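Local coordinates for putative aldehyde dehydrogenase (Burkholderia cenocepacia, PDB 4YWE), which probably oxidises aldehydes with NAD or NADP as acceptor, as other aldehyde dehydrogenases do, and binds calcium and magnesium ions, at residues T151-P156 with G169-A174; A56-A61 with A177-P182; S280-N285 with T312-L317; Q338-F343 with F369-A374. All coordinates share one frame; numbering follows the deposited sequence.

Contact 1. Residues T151-P156 with G169-A174; sequences TGHIVP and GAALAA
Strand 151-155 and helix 169-174 come closest at Thr151 and Ala171, whose CA atoms lie 7.1 Å apart, and no hydrogen bond joins the two segments. Ala171 points its methyl at the strand, against both members of a hydrogen-bonded polar pair. Its CB sits 3.5 Å from CE1 of His153, at the edge of the imidazole and near the ring plane, and 3.6 Å from OG1 of Thr151. Thr151 and His153 point to the same side of the strand with Gly152 between them, and Thr151 OG1 is hydrogen-bonded to His153 NE2 at 2.8 Å. A chi1 of 54° sets OG1 of Thr151 between the backbone N and the carbonyl carbon, with CG2 beside the N, placing the hydroxyl where it reaches both the imidazole NE2 and the methyl of Ala171. The other ring nitrogen, His153 ND1, bonds to Ser167 OG one turn earlier on the helix; the imidazole is thus held at both nitrogens, which fixes its rotation and satisfies a buried polar ring. Thr151 OG1 has a further weak bond to Ala177 O. Cys178 and Phe476 also pack on Ala171. Strand 139-155, helix 160-174 and strand 177-182 form a beta-alpha-beta unit with its two strands parallel, and this contact seats the helix on the first of them, as expected in the Rossmann-like cofactor domain of aldehyde dehydrogenases.

Contact 2. Residues A56-A61 with A177-P182; sequences AAARDA and ACVVKP
Helix 56-61 runs almost antiparallel to strand 177-182, their axes approaching to 7.5 Å at an angle of 168°, and the backbones come nearest where the CA atoms of Ala58 and Ala177 are 5.2 Å apart. CB of Ala58 lies 3.7 Å from CG2 of Val179 and 3.9 Å from CB of Ala177, so one methyl meets two strand residues two positions apart. Ala177 in turn sets its CB against the helix backbone, 3.2 Å from the carbonyl O of Ala58. With chi1 at 179°, Val179 holds CG1 anti to the backbone N and leaves CG2 beside that N, the branch that meets Ala58. Cys178 turns its CB away from the helix, and its side chain touches Val168, Ala171 and Leu172 of helix 160-174, which packs on the other side of the strand. Val150 and Asn208 from the flanking strands also touch Ala58. Arg59 forms a salt bridge with Asp228 and packs on Arg437 of the second subunit. Between the two segments there is neither a hydrogen bond nor an ion pair: small methyl groups let helix and strand approach closely, and the join rests on methyl-methyl packing and one methyl set against a helix carbonyl.

Contact 3. Residues S280-N285 with T312-L317; sequences SAIVQN and TAFNGL
The ring of Phe314 meets Ile282 at its far end, where CZ lies 3.9 Å from Ile282 CG2 in an oblique approach, and carries Leu317 CD1 of its own segment over one face, 4.0 Å above the plane and displaced toward the rim. The side chains of Phe314 and Ile282 cross at about a right angle. Ile282 has chi1 at -166°, which sets CG1 anti to the backbone N and leaves CG2 between N and the carbonyl carbon; this methyl meets the ring, while the rest of the chain leads away. A second apolar pair is Val283 CG2 and Leu317 CD1, 3.6 Å apart, the side chains crossing at a slant. Leu317 CD1 therefore touches the valine and also overlies the ring rim. No hydrogen bond crosses between the segments, whose nearest CA atoms, those of Val283 and Leu317, are 8.8 Å apart. The contact joins the C-terminal end of helix 271-283 to that of helix 303-315 and the residues just beyond it. Ala356 of strand 354-360 packs on Phe314, Leu317 pairs through its backbone with Gln359 of that same strand, and Ala281 is bonded through its backbone to Gly293, where strand 293-299 begins.

Contact 4. Residues Q338-F343 with F369-A374; sequences QRVWDF and FYQAPA
Helix 334-349 packs here on the loop that leads into strand 374-376, which lies between strands 354-360 and 394-400 of its sheet, and Gln371 of that loop meets Val340 and Trp341 of the helix. The CA atoms of Val340 and Gln371 are 8.2 Å apart, a gap filled by their side chains, which meet head-on: CG1 of Val340 touches CG of Gln371 at 3.9 Å. Gln371 starts with CG anti to its backbone N and then bends at chi2 (64°), which brings its amide across the indole edge of Trp341. OE1 of Gln371 lies near the indole plane, 3.1 Å from NE1 of Trp341, with the amide and ring planes 81° apart. The other end of the amide is firmly placed, since Gln371 NE2 donates to Ala372 O at 2.8 Å, nearly straight at 171° and on a lone pair of the carbonyl. A water in the indole plane accepts from Trp341 NE1 at 3.2 Å and donates to Tyr370 O at 2.8 Å, tying helix to loop. Tyr370 O also takes a hydrogen bond from Gln337, and Leu344 packs on Gln371. The contact is thus mixed: a buried apolar touch at Val340 lies beside a polar border at the exposed Trp341, where a water-bridged link joins the indole to a loop carbonyl.

Overall arrangement
The four contacts fall into two pairs on opposite sides of the chain's centre. Contacts 1 and 2 share strand 177-182 and its neighbour 139-155: a backbone hydrogen bond from His153 to Val179, and probably another to Lys181, join them, and Cys178 packs against Thr151 and His153. Contacts 3 and 4, with centres about 14 Å apart, meet where Phe314 and Leu317 touch Pro373 and Ala374. Contact 1 lies nearest the middle and sets a methyl against a buried polar pair; contacts 2 and 3 rest mainly on apolar side chains, small in the former, larger in the latter. Contact 4 has the one exposed touching residue, Trp341, and a bridging water; Leu317 of contact 3 is partly exposed.

Contact 1. Residues T151-P156 with G169-A174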
loop_
_atom_site.group_PDB
_atom_site.type_symbol
_atom_site.label_atom_id
_atom_site.label_comp_id
_atom_site.label_asym_id
_atom_site.label_seq_id
_atom_site.Cartn_x
_atom_site.Cartn_y
_atom_site.Cartn_z
ATOM N N THR A 151 11.021 3.757 -22.998
ATOM C CA THR A 151 11.970 2.971 -22.219
ATOM C C THR A 151 12.902 2.176 -23.123
ATOM O O THR A 151 12.463 1.557 -24.091
ATOM C CB THR A 151 11.255 1.999 -21.260
ATOM O OG1 THR A 151 10.340 1.183 -21.999
ATOM C CG2 THR A 151 10.495 2.769 -20.191
ATOM N N GLY A 152 14.192 2.208 -22.803
ATOM C CA GLY A 152 15.180 1.433 -23.529
ATOM C C GLY A 152 15.470 0.125 -22.823
ATOM O O GLY A 152 15.545 0.080 -21.593
ATOM N N HIS A 153 15.638 -0.942 -23.595
ATOM C CA HIS A 153 15.818 -2.268 -23.018
ATOM C C HIS A 153 17.020 -2.990 -23.614
ATOM O O HIS A 153 17.052 -3.278 -24.811
ATOM C CB HIS A 153 14.552 -3.105 -23.218
ATOM C CG HIS A 153 13.317 -2.475 -22.657
ATOM N ND1 HIS A 153 12.800 -2.817 -21.425
ATOM C CD2 HIS A 153 12.495 -1.521 -23.157
ATOM C CE1 HIS A 153 11.713 -2.103 -21.192
ATOM N NE2 HIS A 153 11.506 -1.309 -22.227
ATOM N N ILE A 154 18.009 -3.275 -22.774
ATOM C CA ILE A 154 19.161 -4.064 -23.188
ATOM C C ILE A 154 18.977 -5.495 -22.700
ATOM O O ILE A 154 19.011 -5.759 -21.498
ATOM C CB ILE A 154 20.477 -3.464 -22.668
ATOM C CG1 ILE A 154 20.564 -1.977 -23.016
ATOM C CG2 ILE A 154 21.668 -4.224 -23.238
ATOM C CD1 ILE A 154 20.565 -1.696 -24.500
ATOM N N VAL A 155 18.775 -6.413 -23.637
ATOM C CA VAL A 155 18.481 -7.800 -23.303
ATOM C C VAL A 155 19.647 -8.701 -23.700
ATOM O O VAL A 155 20.126 -8.637 -24.832
ATOM C CB VAL A 155 17.174 -8.258 -23.974
ATOM C CG1 VAL A 155 16.843 -9.692 -23.589
ATOM C CG2 VAL A 155 16.035 -7.321 -23.595
ATOM N N PRO A 156 20.114 -9.538 -22.762
ATOM C CA PRO A 156 21.245 -10.434 -23.021
ATOM C C PRO A 156 20.849 -11.735 -23.719
ATOM O O PRO A 156 19.681 -11.936 -24.053
ATOM C CB PRO A 156 21.791 -10.711 -21.619
ATOM C CG PRO A 156 20.603 -10.609 -20.741
ATOM C CD PRO A 156 19.688 -9.578 -21.353
ATOM N N GLY A 169 7.527 -6.466 -20.566
ATOM C CA GLY A 169 6.208 -6.740 -20.024
ATOM C C GLY A 169 5.781 -5.757 -18.951
ATOM O O GLY A 169 4.627 -5.327 -18.911
ATOM N N ALA A 170 6.716 -5.397 -18.078
ATOM C CA ALA A 170 6.441 -4.434 -17.017
ATOM C C ALA A 170 6.368 -3.016 -17.576
ATOM O O ALA A 170 5.530 -2.218 -17.158
ATOM C CB ALA A 170 7.501 -4.524 -15.929
ATOM N N ALA A 171 7.255 -2.713 -18.519
ATOM C CA ALA A 171 7.305 -1.391 -19.135
ATOM C C ALA A 171 6.016 -1.094 -19.894
ATOM O O ALA A 171 5.465 0.003 -19.798
ATOM C CB ALA A 171 8.507 -1.286 -20.065
ATOM N N LEU A 172 5.539 -2.079 -20.647
ATOM C CA LEU A 172 4.296 -1.939 -21.397
ATOM C C LEU A 172 3.102 -1.777 -20.463
ATOM O O LEU A 172 2.231 -0.939 -20.698
ATOM C CB LEU A 172 4.085 -3.144 -22.315
ATOM C CG LEU A 172 4.923 -3.174 -23.593
ATOM C CD1 LEU A 172 4.716 -4.485 -24.337
ATOM C CD2 LEU A 172 4.571 -1.986 -24.477
ATOM N N ALA A 173 3.067 -2.585 -19.408
ATOM C CA ALA A 173 1.975 -2.538 -18.443
ATOM C C ALA A 173 1.926 -1.177 -17.760
ATOM O O ALA A 173 0.852 -0.676 -17.426
ATOM C CB ALA A 173 2.123 -3.651 -17.411
ATOM N N ALA A 174 3.100 -0.580 -17.571
ATOM C CA ALA A 174 3.210 0.729 -16.937
ATOM C C ALA A 174 2.781 1.851 -17.883
ATOM O O ALA A 174 2.539 2.978 -17.450
ATOM C CB ALA A 174 4.633 0.961 -16.454
#

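Contact 2. Residues A56-A61 with A177-P182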
loop_
_atom_site.group_PDB
_atom_site.type_symbol
_atom_site.label_atom_id
_atom_site.label_comp_id
_atom_site.label_asym_id
_atom_site.label_seq_id
_atom_site.Cartn_x
_atom_site.Cartn_y
_atom_site.Cartn_z
ATOM N N ALA A 56 12.058 7.356 -32.406
ATOM C CA ALA A 56 11.064 8.198 -33.062
ATOM C C ALA A 56 9.699 7.516 -33.069
ATOM O O ALA A 56 8.686 8.131 -32.735
ATOM C CB ALA A 56 11.500 8.529 -34.483
ATOM N N ALA A 57 9.686 6.241 -33.447
ATOM C CA ALA A 57 8.455 5.461 -33.496
ATOM C C ALA A 57 7.847 5.309 -32.104
ATOM O O ALA A 57 6.637 5.446 -31.925
ATOM C CB ALA A 57 8.716 4.096 -34.112
ATOM N N ALA A 58 8.697 5.028 -31.122
ATOM C CA ALA A 58 8.252 4.859 -29.745
ATOM C C ALA A 58 7.618 6.136 -29.206
ATOM O O ALA A 58 6.572 6.091 -28.560
ATOM C CB ALA A 58 9.413 4.434 -28.864
ATOM N N ARG A 59 8.250 7.273 -29.483
ATOM C CA ARG A 59 7.753 8.563 -29.012
ATOM C C ARG A 59 6.383 8.889 -29.600
ATOM O O ARG A 59 5.490 9.351 -28.887
ATOM C CB ARG A 59 8.743 9.679 -29.354
ATOM C CG ARG A 59 8.296 11.061 -28.898
ATOM C CD ARG A 59 8.072 11.100 -27.392
ATOM N NE ARG A 59 9.265 10.697 -26.655
ATOM C CZ ARG A 59 9.325 10.575 -25.332
ATOM N NH1 ARG A 59 10.457 10.199 -24.754
ATOM N NH2 ARG A 59 8.256 10.827 -24.589
ATOM N N ASP A 60 6.224 8.654 -30.899
ATOM C CA ASP A 60 4.950 8.894 -31.567
ATOM C C ASP A 60 3.869 7.983 -31.002
ATOM O O ASP A 60 2.741 8.415 -30.764
ATOM C CB ASP A 60 5.077 8.683 -33.077
ATOM C CG ASP A 60 5.987 9.699 -33.733
ATOM O OD1 ASP A 60 6.157 10.801 -33.169
ATOM O OD2 ASP A 60 6.531 9.396 -34.816
ATOM N N ALA A 61 4.222 6.720 -30.789
ATOM C CA ALA A 61 3.289 5.747 -30.241
ATOM C C ALA A 61 2.872 6.130 -28.827
ATOM O O ALA A 61 1.698 6.030 -28.471
ATOM C CB ALA A 61 3.900 4.361 -30.256
ATOM N N ALA A 177 6.343 3.169 -24.034
ATOM C CA ALA A 177 6.654 2.627 -25.352
ATOM C C ALA A 177 8.099 2.141 -25.326
ATOM O O ALA A 177 8.957 2.777 -24.718
ATOM C CB ALA A 177 6.445 3.671 -26.434
ATOM N N CYS A 178 8.369 1.017 -25.981
ATOM C CA CYS A 178 9.633 0.317 -25.766
ATOM C C CYS A 178 10.565 0.295 -26.974
ATOM O O CYS A 178 10.132 0.108 -28.111
ATOM C CB CYS A 178 9.355 -1.120 -25.322
ATOM S SG CYS A 178 8.310 -1.237 -23.855
ATOM N N VAL A 179 11.852 0.488 -26.705
ATOM C CA VAL A 179 12.901 0.311 -27.701
ATOM C C VAL A 179 13.853 -0.758 -27.184
ATOM O O VAL A 179 14.453 -0.600 -26.120
ATOM C CB VAL A 179 13.645 1.623 -27.990
ATOM C CG1 VAL A 179 14.752 1.388 -29.009
ATOM C CG2 VAL A 179 12.675 2.684 -28.481
ATOM N N VAL A 180 13.987 -1.847 -27.934
ATOM C CA VAL A 180 14.732 -3.007 -27.457
ATOM C C VAL A 180 15.974 -3.288 -28.296
ATOM O O VAL A 180 15.905 -3.385 -29.521
ATOM C CB VAL A 180 13.828 -4.253 -27.422
ATOM C CG1 VAL A 180 14.592 -5.453 -26.881
ATOM C CG2 VAL A 180 12.581 -3.984 -26.593
ATOM N N LYS A 181 17.111 -3.423 -27.619
ATOM C CA LYS A 181 18.349 -3.847 -28.258
ATOM C C LYS A 181 18.764 -5.199 -27.687
ATOM O O LYS A 181 19.514 -5.260 -26.714
ATOM C CB LYS A 181 19.457 -2.811 -28.048
ATOM C CG LYS A 181 20.399 -2.634 -29.236
ATOM C CD LYS A 181 21.150 -3.914 -29.582
ATOM C CE LYS A 181 22.089 -4.336 -28.463
ATOM N NZ LYS A 181 22.859 -5.562 -28.822
ATOM N N PRO A 182 18.272 -6.291 -28.290
ATOM C CA PRO A 182 18.588 -7.637 -27.807
ATOM C C PRO A 182 20.015 -8.057 -28.158
ATOM O O PRO A 182 20.685 -7.371 -28.931
ATOM C CB PRO A 182 17.558 -8.510 -28.522
ATOM C CG PRO A 182 17.289 -7.785 -29.796
ATOM C CD PRO A 182 17.383 -6.319 -29.467
#

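Contact 3. Residues S280-N285 with T312-L317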
loop_
_atom_site.group_PDB
_atom_site.type_symbol
_atom_site.label_atom_id
_atom_site.label_comp_id
_atom_site.label_asym_id
_atom_site.label_seq_id
_atom_site.Cartn_x
_atom_site.Cartn_y
_atom_site.Cartn_z
ATOM N N SER A 280 20.840 -28.468 -10.164
ATOM C CA SER A 280 20.148 -27.751 -11.231
ATOM C C SER A 280 20.370 -26.242 -11.152
ATOM O O SER A 280 20.291 -25.550 -12.161
ATOM C CB SER A 280 18.648 -28.058 -11.198
ATOM O OG SER A 280 18.075 -27.701 -9.953
ATOM N N ALA A 281 20.662 -25.738 -9.958
ATOM C CA ALA A 281 20.879 -24.307 -9.770
ATOM C C ALA A 281 22.145 -23.817 -10.477
ATOM O O ALA A 281 22.300 -22.621 -10.721
ATOM C CB ALA A 281 20.945 -23.972 -8.288
ATOM N N ILE A 282 23.046 -24.739 -10.802
ATOM C CA ILE A 282 24.295 -24.383 -11.470
ATOM C C ILE A 282 24.381 -25.066 -12.836
ATOM O O ILE A 282 25.194 -24.690 -13.680
ATOM C CB ILE A 282 25.517 -24.737 -10.586
ATOM C CG1 ILE A 282 26.791 -24.070 -11.116
ATOM C CG2 ILE A 282 25.693 -26.246 -10.488
ATOM C CD1 ILE A 282 26.673 -22.572 -11.305
ATOM N N VAL A 283 23.529 -26.061 -13.057
ATOM C CA VAL A 283 23.534 -26.808 -14.311
ATOM C C VAL A 283 22.598 -26.151 -15.325
ATOM O O VAL A 283 22.855 -26.182 -16.530
ATOM C CB VAL A 283 23.163 -28.290 -14.070
ATOM C CG1 VAL A 283 22.829 -28.999 -15.374
ATOM C CG2 VAL A 283 24.302 -29.004 -13.360
ATOM N N GLN A 284 21.526 -25.538 -14.826
ATOM C CA GLN A 284 20.547 -24.856 -15.674
ATOM C C GLN A 284 21.202 -23.824 -16.587
ATOM O O GLN A 284 21.967 -22.975 -16.129
ATOM C CB GLN A 284 19.478 -24.177 -14.814
ATOM C CG GLN A 284 18.424 -23.419 -15.604
ATOM C CD GLN A 284 17.455 -22.666 -14.710
ATOM O OE1 GLN A 284 17.612 -22.640 -13.489
ATOM N NE2 GLN A 284 16.447 -22.049 -15.316
ATOM N N ASN A 285 20.892 -23.920 -17.879
ATOM C CA ASN A 285 21.426 -23.025 -18.904
ATOM C C ASN A 285 22.954 -23.017 -18.907
ATOM O O ASN A 285 23.575 -21.992 -19.179
ATOM C CB ASN A 285 20.894 -21.602 -18.707
ATOM C CG ASN A 285 20.961 -20.770 -19.975
ATOM O OD1 ASN A 285 20.790 -21.285 -21.079
ATOM N ND2 ASN A 285 21.214 -19.475 -19.820
ATOM N N THR A 312 29.032 -37.589 -7.030
ATOM C CA THR A 312 28.324 -38.666 -7.713
ATOM C C THR A 312 27.296 -38.100 -8.688
ATOM O O THR A 312 27.145 -38.598 -9.804
ATOM C CB THR A 312 27.619 -39.604 -6.710
ATOM O OG1 THR A 312 28.586 -40.162 -5.813
ATOM C CG2 THR A 312 26.902 -40.729 -7.439
ATOM N N ALA A 313 26.603 -37.047 -8.265
ATOM C CA ALA A 313 25.595 -36.404 -9.101
ATOM C C ALA A 313 26.220 -35.761 -10.337
ATOM O O ALA A 313 25.679 -35.864 -11.439
ATOM C CB ALA A 313 24.825 -35.366 -8.297
ATOM N N PHE A 314 27.359 -35.101 -10.153
ATOM C CA PHE A 314 28.033 -34.424 -11.258
ATOM C C PHE A 314 28.600 -35.408 -12.279
ATOM O O PHE A 314 28.646 -35.108 -13.471
ATOM C CB PHE A 314 29.146 -33.517 -10.728
ATOM C CG PHE A 314 28.720 -32.088 -10.536
ATOM C CD1 PHE A 314 27.812 -31.747 -9.547
ATOM C CD2 PHE A 314 29.228 -31.086 -11.348
ATOM C CE1 PHE A 314 27.419 -30.434 -9.371
ATOM C CE2 PHE A 314 28.839 -29.770 -11.175
ATOM C CZ PHE A 314 27.932 -29.445 -10.186
ATOM N N ASN A 315 29.024 -36.580 -11.814
ATOM C CA ASN A 315 29.550 -37.610 -12.708
ATOM C C ASN A 315 28.478 -38.127 -13.665
ATOM O O ASN A 315 28.790 -38.619 -14.750
ATOM C CB ASN A 315 30.131 -38.778 -11.907
ATOM C CG ASN A 315 31.464 -38.443 -11.267
ATOM O OD1 ASN A 315 32.259 -37.682 -11.819
ATOM N ND2 ASN A 315 31.719 -39.018 -10.096
ATOM N N GLY A 316 27.218 -38.009 -13.260
ATOM C CA GLY A 316 26.112 -38.525 -14.045
ATOM C C GLY A 316 25.498 -37.519 -14.996
ATOM O O GLY A 316 24.532 -37.821 -15.698
ATOM N N LEU A 317 26.062 -36.317 -15.022
ATOM C CA LEU A 317 25.565 -35.261 -15.895
ATOM C C LEU A 317 26.079 -35.447 -17.318
ATOM O O LEU A 317 27.267 -35.684 -17.532
ATOM C CB LEU A 317 25.971 -33.890 -15.356
ATOM C CG LEU A 317 25.369 -33.518 -14.000
ATOM C CD1 LEU A 317 25.978 -32.228 -13.476
ATOM C CD2 LEU A 317 23.857 -33.396 -14.103
#

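Contact 4. Residues Q338-F343 with F369-A374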
loop_
_atom_site.group_PDB
_atom_site.type_symbol
_atom_site.label_atom_id
_atom_site.label_comp_id
_atom_site.label_asym_id
_atom_site.label_seq_id
_atom_site.Cartn_x
_atom_site.Cartn_y
_atom_site.Cartn_z
ATOM N N GLN A 338 36.139 -20.316 -23.729
ATOM C CA GLN A 338 37.536 -20.083 -23.379
ATOM C C GLN A 338 37.645 -19.454 -21.993
ATOM O O GLN A 338 38.582 -19.732 -21.246
ATOM C CB GLN A 338 38.209 -19.190 -24.424
ATOM C CG GLN A 338 39.688 -18.934 -24.173
ATOM C CD GLN A 338 40.530 -20.187 -24.315
ATOM O OE1 GLN A 338 41.295 -20.538 -23.417
ATOM N NE2 GLN A 338 40.399 -20.865 -25.449
ATOM N N ARG A 339 36.679 -18.607 -21.656
ATOM C CA ARG A 339 36.658 -17.943 -20.358
ATOM C C ARG A 339 36.490 -18.954 -19.227
ATOM O O ARG A 339 37.131 -18.841 -18.183
ATOM C CB ARG A 339 35.539 -16.900 -20.306
ATOM C CG ARG A 339 35.377 -16.236 -18.950
ATOM C CD ARG A 339 34.291 -15.175 -18.975
ATOM N NE ARG A 339 34.098 -14.570 -17.660
ATOM C CZ ARG A 339 34.828 -13.565 -17.187
ATOM N NH1 ARG A 339 35.803 -13.048 -17.921
ATOM N NH2 ARG A 339 34.583 -13.078 -15.978
ATOM N N VAL A 340 35.628 -19.943 -19.444
ATOM C CA VAL A 340 35.416 -21.004 -18.467
ATOM C C VAL A 340 36.677 -21.857 -18.353
ATOM O O VAL A 340 37.066 -22.262 -17.256
ATOM C CB VAL A 340 34.194 -21.869 -18.838
ATOM C CG1 VAL A 340 34.045 -23.032 -17.865
ATOM C CG2 VAL A 340 32.931 -21.022 -18.859
ATOM N N TRP A 341 37.314 -22.118 -19.490
ATOM C CA TRP A 341 38.558 -22.880 -19.522
ATOM C C TRP A 341 39.646 -22.214 -18.686
ATOM O O TRP A 341 40.419 -22.889 -18.007
ATOM C CB TRP A 341 39.049 -23.052 -20.963
ATOM C CG TRP A 341 38.285 -24.067 -21.752
ATOM C CD1 TRP A 341 37.418 -25.002 -21.267
ATOM C CD2 TRP A 341 38.321 -24.251 -23.173
ATOM N NE1 TRP A 341 36.912 -25.758 -22.298
ATOM C CE2 TRP A 341 37.450 -25.316 -23.478
ATOM C CE3 TRP A 341 39.005 -23.618 -24.216
ATOM C CZ2 TRP A 341 37.246 -25.763 -24.782
ATOM C CZ3 TRP A 341 38.799 -24.062 -25.510
ATOM C CH2 TRP A 341 37.927 -25.124 -25.781
ATOM N N ASP A 342 39.703 -20.887 -18.744
ATOM C CA ASP A 342 40.721 -20.133 -18.022
ATOM C C ASP A 342 40.508 -20.219 -16.513
ATOM O O ASP A 342 41.469 -20.289 -15.749
ATOM C CB ASP A 342 40.730 -18.673 -18.474
ATOM C CG ASP A 342 41.142 -18.518 -19.926
ATOM O OD1 ASP A 342 41.675 -19.491 -20.499
ATOM O OD2 ASP A 342 40.939 -17.424 -20.491
ATOM N N PHE A 343 39.247 -20.210 -16.092
ATOM C CA PHE A 343 38.915 -20.387 -14.682
ATOM C C PHE A 343 39.357 -21.759 -14.186
ATOM O O PHE A 343 40.011 -21.876 -13.151
ATOM C CB PHE A 343 37.412 -20.215 -14.451
ATOM C CG PHE A 343 36.992 -18.798 -14.202
ATOM C CD1 PHE A 343 37.106 -18.242 -12.939
ATOM C CD2 PHE A 343 36.469 -18.025 -15.225
ATOM C CE1 PHE A 343 36.714 -16.937 -12.703
ATOM C CE2 PHE A 343 36.075 -16.720 -14.994
ATOM C CZ PHE A 343 36.196 -16.177 -13.732
ATOM N N PHE A 369 30.469 -25.762 -28.823
ATOM C CA PHE A 369 31.151 -25.193 -27.666
ATOM C C PHE A 369 30.671 -25.858 -26.380
ATOM O O PHE A 369 29.970 -25.245 -25.573
ATOM C CB PHE A 369 30.922 -23.682 -27.606
ATOM C CG PHE A 369 30.939 -23.017 -28.951
ATOM C CD1 PHE A 369 32.131 -22.832 -29.632
ATOM C CD2 PHE A 369 29.762 -22.579 -29.537
ATOM C CE1 PHE A 369 32.149 -22.222 -30.874
ATOM C CE2 PHE A 369 29.774 -21.968 -30.777
ATOM C CZ PHE A 369 30.969 -21.789 -31.446
ATOM N N TYR A 370 31.062 -27.114 -26.192
ATOM C CA TYR A 370 30.572 -27.904 -25.069
ATOM C C TYR A 370 31.503 -27.844 -23.863
ATOM O O TYR A 370 32.726 -27.898 -23.997
ATOM C CB TYR A 370 30.362 -29.356 -25.502
ATOM C CG TYR A 370 29.291 -29.507 -26.557
ATOM C CD1 TYR A 370 27.950 -29.586 -26.205
ATOM C CD2 TYR A 370 29.617 -29.558 -27.906
ATOM C CE1 TYR A 370 26.965 -29.716 -27.163
ATOM C CE2 TYR A 370 28.637 -29.690 -28.874
ATOM C CZ TYR A 370 27.313 -29.768 -28.496
ATOM O OH TYR A 370 26.334 -29.898 -29.452
ATOM N N GLN A 371 30.904 -27.726 -22.683
ATOM C CA GLN A 371 31.647 -27.692 -21.432
ATOM C C GLN A 371 30.893 -28.462 -20.356
ATOM O O GLN A 371 29.789 -28.080 -19.963
ATOM C CB GLN A 371 31.887 -26.249 -20.984
ATOM C CG GLN A 371 32.451 -26.123 -19.578
ATOM C CD GLN A 371 33.827 -26.744 -19.442
ATOM O OE1 GLN A 371 34.796 -26.270 -20.034
ATOM N NE2 GLN A 371 33.918 -27.813 -18.661
ATOM N N ALA A 372 31.488 -29.553 -19.889
ATOM C CA ALA A 372 30.872 -30.380 -18.861
ATOM C C ALA A 372 30.846 -29.647 -17.525
ATOM O O ALA A 372 31.793 -28.937 -17.188
ATOM C CB ALA A 372 31.613 -31.700 -18.729
ATOM N N PRO A 373 29.751 -29.810 -16.765
ATOM C CA PRO A 373 29.656 -29.223 -15.425
ATOM C C PRO A 373 30.775 -29.714 -14.519
ATOM O O PRO A 373 31.101 -30.898 -14.546
ATOM C CB PRO A 373 28.291 -29.703 -14.927
ATOM C CG PRO A 373 27.508 -29.959 -16.170
ATOM C CD PRO A 373 28.509 -30.497 -17.150
ATOM N N ALA A 374 31.358 -28.813 -13.736
ATOM C CA ALA A 374 32.512 -29.159 -12.917
ATOM C C ALA A 374 32.272 -28.852 -11.445
ATOM O O ALA A 374 31.766 -27.786 -11.094
ATOM C CB ALA A 374 33.747 -28.423 -13.414
HETATM O O HOH W 1 35.271 -28.489 -22.872
#